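Local coordinates for coat protein (Sulfolobus turreted icosahedral virus, PDB 2BBD) that serves as the major capsid protein of the icosahedral virion, probably with the double jelly-roll fold of certain bacterial and eukaryotic virus capsid proteins, at residues 1-6 with 155-160; 34-39 with 151-156. One frame throughout, in Å; residues are numbered along the deposited sequence.

Contact 1 of 2, residues 1-6 with 155-160; sequences GEIYTE and TYERVT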
loop_
_atom_site.group_PDB
_atom_site.type_symbol
_atom_site.label_atom_id
_atom_site.label_comp_id
_atom_site.label_asym_id
_atom_site.label_seq_id
_atom_site.Cartn_x
_atom_site.Cartn_y
_atom_site.Cartn_z
ATOM N N GLY A 1 22.183 4.549 12.269
ATOM C CA GLY A 1 23.000 3.449 12.864
ATOM C C GLY A 1 23.172 2.259 11.941
ATOM O O GLY A 1 22.929 2.356 10.738
ATOM N N GLU A 2 23.594 1.133 12.508
ATOM C CA GLU A 2 23.808 -0.091 11.741
ATOM C C GLU A 2 22.474 -0.741 11.358
ATOM O O GLU A 2 21.621 -0.983 12.210
ATOM C CB GLU A 2 24.649 -1.069 12.562
ATOM C CG GLU A 2 25.040 -2.350 11.839
ATOM C CD GLU A 2 25.971 -3.215 12.680
ATOM O OE1 GLU A 2 26.303 -4.344 12.258
ATOM O OE2 GLU A 2 26.369 -2.759 13.774
ATOM N N ILE A 3 22.308 -1.018 10.071
ATOM C CA ILE A 3 21.078 -1.619 9.560
ATOM C C ILE A 3 21.267 -3.108 9.312
ATOM O O ILE A 3 22.249 -3.528 8.703
ATOM C CB ILE A 3 20.643 -0.951 8.239
ATOM C CG1 ILE A 3 20.482 0.558 8.449
ATOM C CG2 ILE A 3 19.330 -1.572 7.743
ATOM C CD1 ILE A 3 20.153 1.323 7.165
ATOM N N TYR A 4 20.323 -3.907 9.791
ATOM C CA TYR A 4 20.407 -5.351 9.617
ATOM C C TYR A 4 19.020 -5.955 9.541
ATOM O O TYR A 4 18.037 -5.377 10.011
ATOM C CB TYR A 4 21.201 -6.003 10.760
ATOM C CG TYR A 4 20.550 -5.884 12.119
ATOM C CD1 TYR A 4 20.609 -4.691 12.838
ATOM C CD2 TYR A 4 19.848 -6.954 12.673
ATOM C CE1 TYR A 4 19.990 -4.565 14.070
ATOM C CE2 TYR A 4 19.219 -6.836 13.901
ATOM C CZ TYR A 4 19.296 -5.639 14.595
ATOM O OH TYR A 4 18.662 -5.502 15.801
ATOM N N THR A 5 18.956 -7.137 8.949
ATOM C CA THR A 5 17.695 -7.811 8.762
ATOM C C THR A 5 17.665 -9.210 9.358
ATOM O O THR A 5 18.657 -9.939 9.319
ATOM C CB THR A 5 17.379 -7.893 7.247
ATOM O OG1 THR A 5 17.273 -6.565 6.714
ATOM C CG2 THR A 5 16.088 -8.620 7.004
ATOM N N GLU A 6 16.526 -9.569 9.938
ATOM C CA GLU A 6 16.358 -10.909 10.468
ATOM C C GLU A 6 14.918 -11.403 10.284
ATOM O O GLU A 6 13.950 -10.626 10.294
ATOM C CB GLU A 6 16.828 -11.003 11.942
ATOM C CG GLU A 6 16.155 -10.100 12.960
ATOM C CD GLU A 6 16.859 -10.126 14.340
ATOM O OE1 GLU A 6 16.236 -9.716 15.336
ATOM O OE2 GLU A 6 18.033 -10.543 14.435
ATOM N N THR A 155 13.623 -5.457 9.137
ATOM C CA THR A 155 14.860 -4.732 8.919
ATOM C C THR A 155 14.962 -3.729 10.070
ATOM O O THR A 155 14.100 -2.870 10.233
ATOM C CB THR A 155 14.861 -3.979 7.579
ATOM O OG1 THR A 155 14.849 -4.917 6.493
ATOM C CG2 THR A 155 16.109 -3.116 7.475
ATOM N N TYR A 156 16.005 -3.871 10.882
ATOM C CA TYR A 156 16.216 -2.987 12.022
ATOM C C TYR A 156 17.335 -2.009 11.763
ATOM O O TYR A 156 18.057 -2.109 10.780
ATOM C CB TYR A 156 16.612 -3.782 13.271
ATOM C CG TYR A 156 15.524 -4.621 13.877
ATOM C CD1 TYR A 156 15.504 -6.001 13.701
ATOM C CD2 TYR A 156 14.536 -4.043 14.664
ATOM C CE1 TYR A 156 14.526 -6.786 14.304
ATOM C CE2 TYR A 156 13.553 -4.813 15.265
ATOM C CZ TYR A 156 13.552 -6.182 15.083
ATOM O OH TYR A 156 12.561 -6.940 15.658
ATOM N N GLU A 157 17.464 -1.055 12.669
ATOM C CA GLU A 157 18.550 -0.096 12.626
ATOM C C GLU A 157 18.873 0.160 14.088
ATOM O O GLU A 157 17.991 0.496 14.888
ATOM C CB GLU A 157 18.168 1.220 11.945
ATOM C CG GLU A 157 19.395 2.078 11.642
ATOM C CD GLU A 157 19.059 3.418 11.013
ATOM O OE1 GLU A 157 18.207 3.464 10.103
ATOM O OE2 GLU A 157 19.665 4.428 11.422
ATOM N N ARG A 158 20.131 -0.044 14.442
ATOM C CA ARG A 158 20.557 0.175 15.802
ATOM C C ARG A 158 20.865 1.659 15.956
ATOM O O ARG A 158 21.930 2.137 15.562
ATOM C CB ARG A 158 21.786 -0.679 16.114
ATOM C CG ARG A 158 22.365 -0.415 17.479
ATOM C CD ARG A 158 23.305 -1.522 17.913
ATOM N NE ARG A 158 24.116 -1.102 19.054
ATOM C CZ ARG A 158 25.155 -0.276 18.961
ATOM N NH1 ARG A 158 25.509 0.213 17.777
ATOM N NH2 ARG A 158 25.841 0.062 20.048
ATOM N N VAL A 159 19.905 2.383 16.513
ATOM C CA VAL A 159 20.041 3.813 16.725
ATOM C C VAL A 159 20.396 4.052 18.185
ATOM O O VAL A 159 19.625 3.728 19.092
ATOM C CB VAL A 159 18.731 4.540 16.365
ATOM C CG1 VAL A 159 18.899 6.032 16.526
ATOM C CG2 VAL A 159 18.350 4.210 14.925
ATOM N N THR A 160 21.579 4.608 18.403
ATOM C CA THR A 160 22.064 4.873 19.751
ATOM C C THR A 160 21.577 6.209 20.290
ATOM O O THR A 160 21.165 7.089 19.534
ATOM C CB THR A 160 23.599 4.861 19.778
ATOM O OG1 THR A 160 24.094 5.900 18.922
ATOM C CG2 THR A 160 24.120 3.515 19.277
HETATM O O HOH W 1 24.685 1.148 15.484
HETATM O O HOH W 2 13.855 -10.138 15.771
#
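Glu157 OE2 is gripped by two cationic groups, the terminal amine Gly1 N at 2.7 Å and Arg122 NH1, each in a salt bridge. The amine comes in on the anti side of the carboxylate, 27° out of its plane. Glu157 CG stands anti to the backbone N (chi1 -168°), which puts it against Ile3 CG1 at 3.7 Å, and OE1 pairs with Arg31. With two arginines and an amine so near, the carboxylate is probably held ionised. On the same sheet face, Thr5 OG1 and Thr155 OG1 lie 2.9 Å apart in a hydrogen bond of undecided direction. Strand 2-13, an outermost strand of its five-stranded antiparallel sheet in this chain, is joined to 145-158 within what is probably the N-terminal jelly roll. The backbone evidence is the Tyr4-Tyr156 hydrogen-bonded pair, in which Tyr156 N lies 2.7 Å from Tyr4 O. The return bond, from Tyr4 N to Tyr156 O, is 3.1 Å. On the face of these two tyrosines, Tyr156 CB lies over the Tyr4 ring, 3.9 Å from its centroid, in a CH-pi contact. The rings themselves, planes at 28°, are slid apart and barely overlap. Tyr4 OH bonds to Asn28 and Tyr156 OH to Pro25 O; Glu6 OE1 approaches Tyr156 CE1 at 3.5 Å.

Contact 2 of 2, residues 34-39 with 151-156; sequences RVQLIG and YITITY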
loop_
_atom_site.group_PDB
_atom_site.type_symbol
_atom_site.label_atom_id
_atom_site.label_comp_id
_atom_site.label_asym_id
_atom_site.label_seq_id
_atom_site.Cartn_x
_atom_site.Cartn_y
_atom_site.Cartn_z
ATOM N N ARG A 34 8.972 -7.163 6.134
ATOM C CA ARG A 34 8.682 -7.922 4.933
ATOM C C ARG A 34 7.788 -9.104 5.278
ATOM O O ARG A 34 7.983 -9.772 6.301
ATOM C CB ARG A 34 9.973 -8.432 4.296
ATOM C CG ARG A 34 9.736 -9.432 3.179
ATOM C CD ARG A 34 11.037 -10.049 2.696
ATOM N NE ARG A 34 11.863 -9.099 1.963
ATOM C CZ ARG A 34 13.096 -9.360 1.540
ATOM N NH1 ARG A 34 13.642 -10.549 1.784
ATOM N NH2 ARG A 34 13.778 -8.444 0.863
ATOM N N VAL A 35 6.802 -9.342 4.421
ATOM C CA VAL A 35 5.863 -10.438 4.582
ATOM C C VAL A 35 5.920 -11.295 3.317
ATOM O O VAL A 35 5.816 -10.775 2.203
ATOM C CB VAL A 35 4.405 -9.921 4.760
ATOM C CG1 VAL A 35 3.442 -11.093 4.817
ATOM C CG2 VAL A 35 4.279 -9.080 6.035
ATOM N N GLN A 36 6.111 -12.601 3.486
ATOM C CA GLN A 36 6.134 -13.517 2.351
ATOM C C GLN A 36 5.167 -14.667 2.603
ATOM O O GLN A 36 5.261 -15.364 3.628
ATOM C CB GLN A 36 7.538 -14.082 2.113
ATOM C CG GLN A 36 8.621 -13.039 1.909
ATOM C CD GLN A 36 10.013 -13.648 1.869
ATOM O OE1 GLN A 36 10.529 -13.990 0.801
ATOM N NE2 GLN A 36 10.623 -13.806 3.038
ATOM N N LEU A 37 4.218 -14.838 1.686
ATOM C CA LEU A 37 3.249 -15.919 1.764
ATOM C C LEU A 37 3.866 -16.964 0.847
ATOM O O LEU A 37 3.915 -16.787 -0.368
ATOM C CB LEU A 37 1.881 -15.463 1.243
ATOM C CG LEU A 37 0.794 -16.544 1.164
ATOM C CD1 LEU A 37 0.542 -17.106 2.553
ATOM C CD2 LEU A 37 -0.506 -15.958 0.577
ATOM N N ILE A 38 4.349 -18.049 1.440
ATOM C CA ILE A 38 5.041 -19.089 0.689
ATOM C C ILE A 38 4.478 -20.485 0.949
ATOM O O ILE A 38 4.252 -20.873 2.099
ATOM C CB ILE A 38 6.541 -19.082 1.065
ATOM C CG1 ILE A 38 7.111 -17.671 0.866
ATOM C CG2 ILE A 38 7.298 -20.127 0.251
ATOM C CD1 ILE A 38 8.515 -17.481 1.401
ATOM N N GLY A 39 4.279 -21.235 -0.133
ATOM C CA GLY A 39 3.750 -22.582 -0.023
ATOM C C GLY A 39 3.318 -23.099 -1.381
ATOM O O GLY A 39 4.059 -22.993 -2.357
ATOM N N TYR A 151 5.784 -15.696 6.345
ATOM C CA TYR A 151 7.104 -15.525 6.931
ATOM C C TYR A 151 7.319 -14.027 7.115
ATOM O O TYR A 151 7.110 -13.237 6.189
ATOM C CB TYR A 151 8.181 -16.104 6.013
ATOM C CG TYR A 151 8.054 -17.591 5.839
ATOM C CD1 TYR A 151 7.020 -18.130 5.080
ATOM C CD2 TYR A 151 8.940 -18.467 6.476
ATOM C CE1 TYR A 151 6.861 -19.505 4.955
ATOM C CE2 TYR A 151 8.792 -19.851 6.361
ATOM C CZ TYR A 151 7.749 -20.360 5.599
ATOM O OH TYR A 151 7.577 -21.717 5.485
ATOM N N ILE A 152 7.730 -13.643 8.319
ATOM C CA ILE A 152 7.946 -12.246 8.650
ATOM C C ILE A 152 9.428 -11.907 8.755
ATOM O O ILE A 152 10.177 -12.580 9.463
ATOM C CB ILE A 152 7.279 -11.905 9.987
ATOM C CG1 ILE A 152 5.813 -12.341 9.964
ATOM C CG2 ILE A 152 7.439 -10.418 10.283
ATOM C CD1 ILE A 152 4.961 -11.707 8.846
ATOM N N THR A 153 9.856 -10.865 8.048
ATOM C CA THR A 153 11.257 -10.467 8.095
ATOM C C THR A 153 11.357 -8.989 8.454
ATOM O O THR A 153 10.719 -8.143 7.846
ATOM C CB THR A 153 11.951 -10.730 6.767
ATOM O OG1 THR A 153 11.899 -12.132 6.484
ATOM C CG2 THR A 153 13.396 -10.305 6.833
ATOM N N ILE A 154 12.166 -8.680 9.452
ATOM C CA ILE A 154 12.277 -7.303 9.897
ATOM C C ILE A 154 13.637 -6.678 9.659
ATOM O O ILE A 154 14.678 -7.292 9.911
ATOM C CB ILE A 154 11.916 -7.220 11.397
ATOM C CG1 ILE A 154 10.522 -7.812 11.602
ATOM C CG2 ILE A 154 11.947 -5.771 11.890
ATOM C CD1 ILE A 154 10.204 -8.110 13.026
ATOM N N THR A 155 13.623 -5.457 9.137
ATOM C CA THR A 155 14.860 -4.732 8.919
ATOM C C THR A 155 14.962 -3.729 10.070
ATOM O O THR A 155 14.100 -2.870 10.233
ATOM C CB THR A 155 14.861 -3.979 7.579
ATOM O OG1 THR A 155 14.849 -4.917 6.493
ATOM C CG2 THR A 155 16.109 -3.116 7.475
ATOM N N TYR A 156 16.005 -3.871 10.882
ATOM C CA TYR A 156 16.216 -2.987 12.022
ATOM C C TYR A 156 17.335 -2.009 11.763
ATOM O O TYR A 156 18.057 -2.109 10.780
ATOM C CB TYR A 156 16.612 -3.782 13.271
ATOM C CG TYR A 156 15.524 -4.621 13.877
ATOM C CD1 TYR A 156 15.504 -6.001 13.701
ATOM C CD2 TYR A 156 14.536 -4.043 14.664
ATOM C CE1 TYR A 156 14.526 -6.786 14.304
ATOM C CE2 TYR A 156 13.553 -4.813 15.265
ATOM C CZ TYR A 156 13.552 -6.182 15.083
ATOM O OH TYR A 156 12.561 -6.940 15.658
HETATM O O HOH W 3 9.760 -12.512 5.040
HETATM O O HOH W 4 5.459 -22.821 3.459
#
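Arg34 and Thr153 form the tight end of this antiparallel pairing, with Arg34 N to Thr153 O at 2.6 Å and a nearly straight N-H...O angle of 170°. The return bond, Thr153 N to Arg34 O, is 2.8 Å. Gln36 and Tyr151 make the next hydrogen-bonded pair, so four backbone bonds span three bridges. Between them Val35 and Ile152 form the non-hydrogen-bonded pair: both side chains are buried on one face and lie side by side, pointing the same way, and Val35 CG2 meets Ile152 CD1 at 3.9 Å. Val35 also touches Phe118 of strand 108-123, the next strand of the sheet.

The face bearing Arg34, Gln36, Tyr151 and Thr153 is partly hydrated. Gln36 NE2 and Thr153 OG1, 4.0 Å apart, do not bond directly; water 3 bridges them and also donates to Tyr151 O at 3.0 Å. Thr153 OG1 has Thr7 as a further partner, and a bend at chi3 (-70°) sets Arg34 NE, which pairs with Glu117. Beyond Gln36, residues 34-39 and 151-156 meet through side chains, while the Ile38 backbone pairs with Ser149: Ile38 crosses Tyr151 at about a right angle, Ile38 CB 3.9 Å from Tyr151 CE1. Gln36 O lies at the edge of that ring, in its plane, and water 4 links Tyr151 OH, 3.1 Å away, to Ile38 O. The Val35-Ile152 face is therefore aliphatic, while the other mixes the Ile38-Tyr151 contact with polar groups joined largely through water or neighbouring strands.

How the contacts relate
The centres of contact 1 and contact 2 lie about 16 Å apart in one five-stranded antiparallel sheet, and both use strand 145-158, sharing Thr155 and Tyr156. That strand lies between 2-13, its partner in contact 1, and 29-43, its partner in contact 2. In chain order 1-6 comes first, then 34-39, and both pair with 151-160, more than a hundred residues on. The two contacts also meet directly: Glu6 O is 2.8 Å from Ile154 N, a probable hydrogen bond, and Thr5 CG2 packs on Thr153 CG2. A strand late in this part of the chain lies between two earlier ones, a long-range closure consistent with a jelly-roll capsid domain.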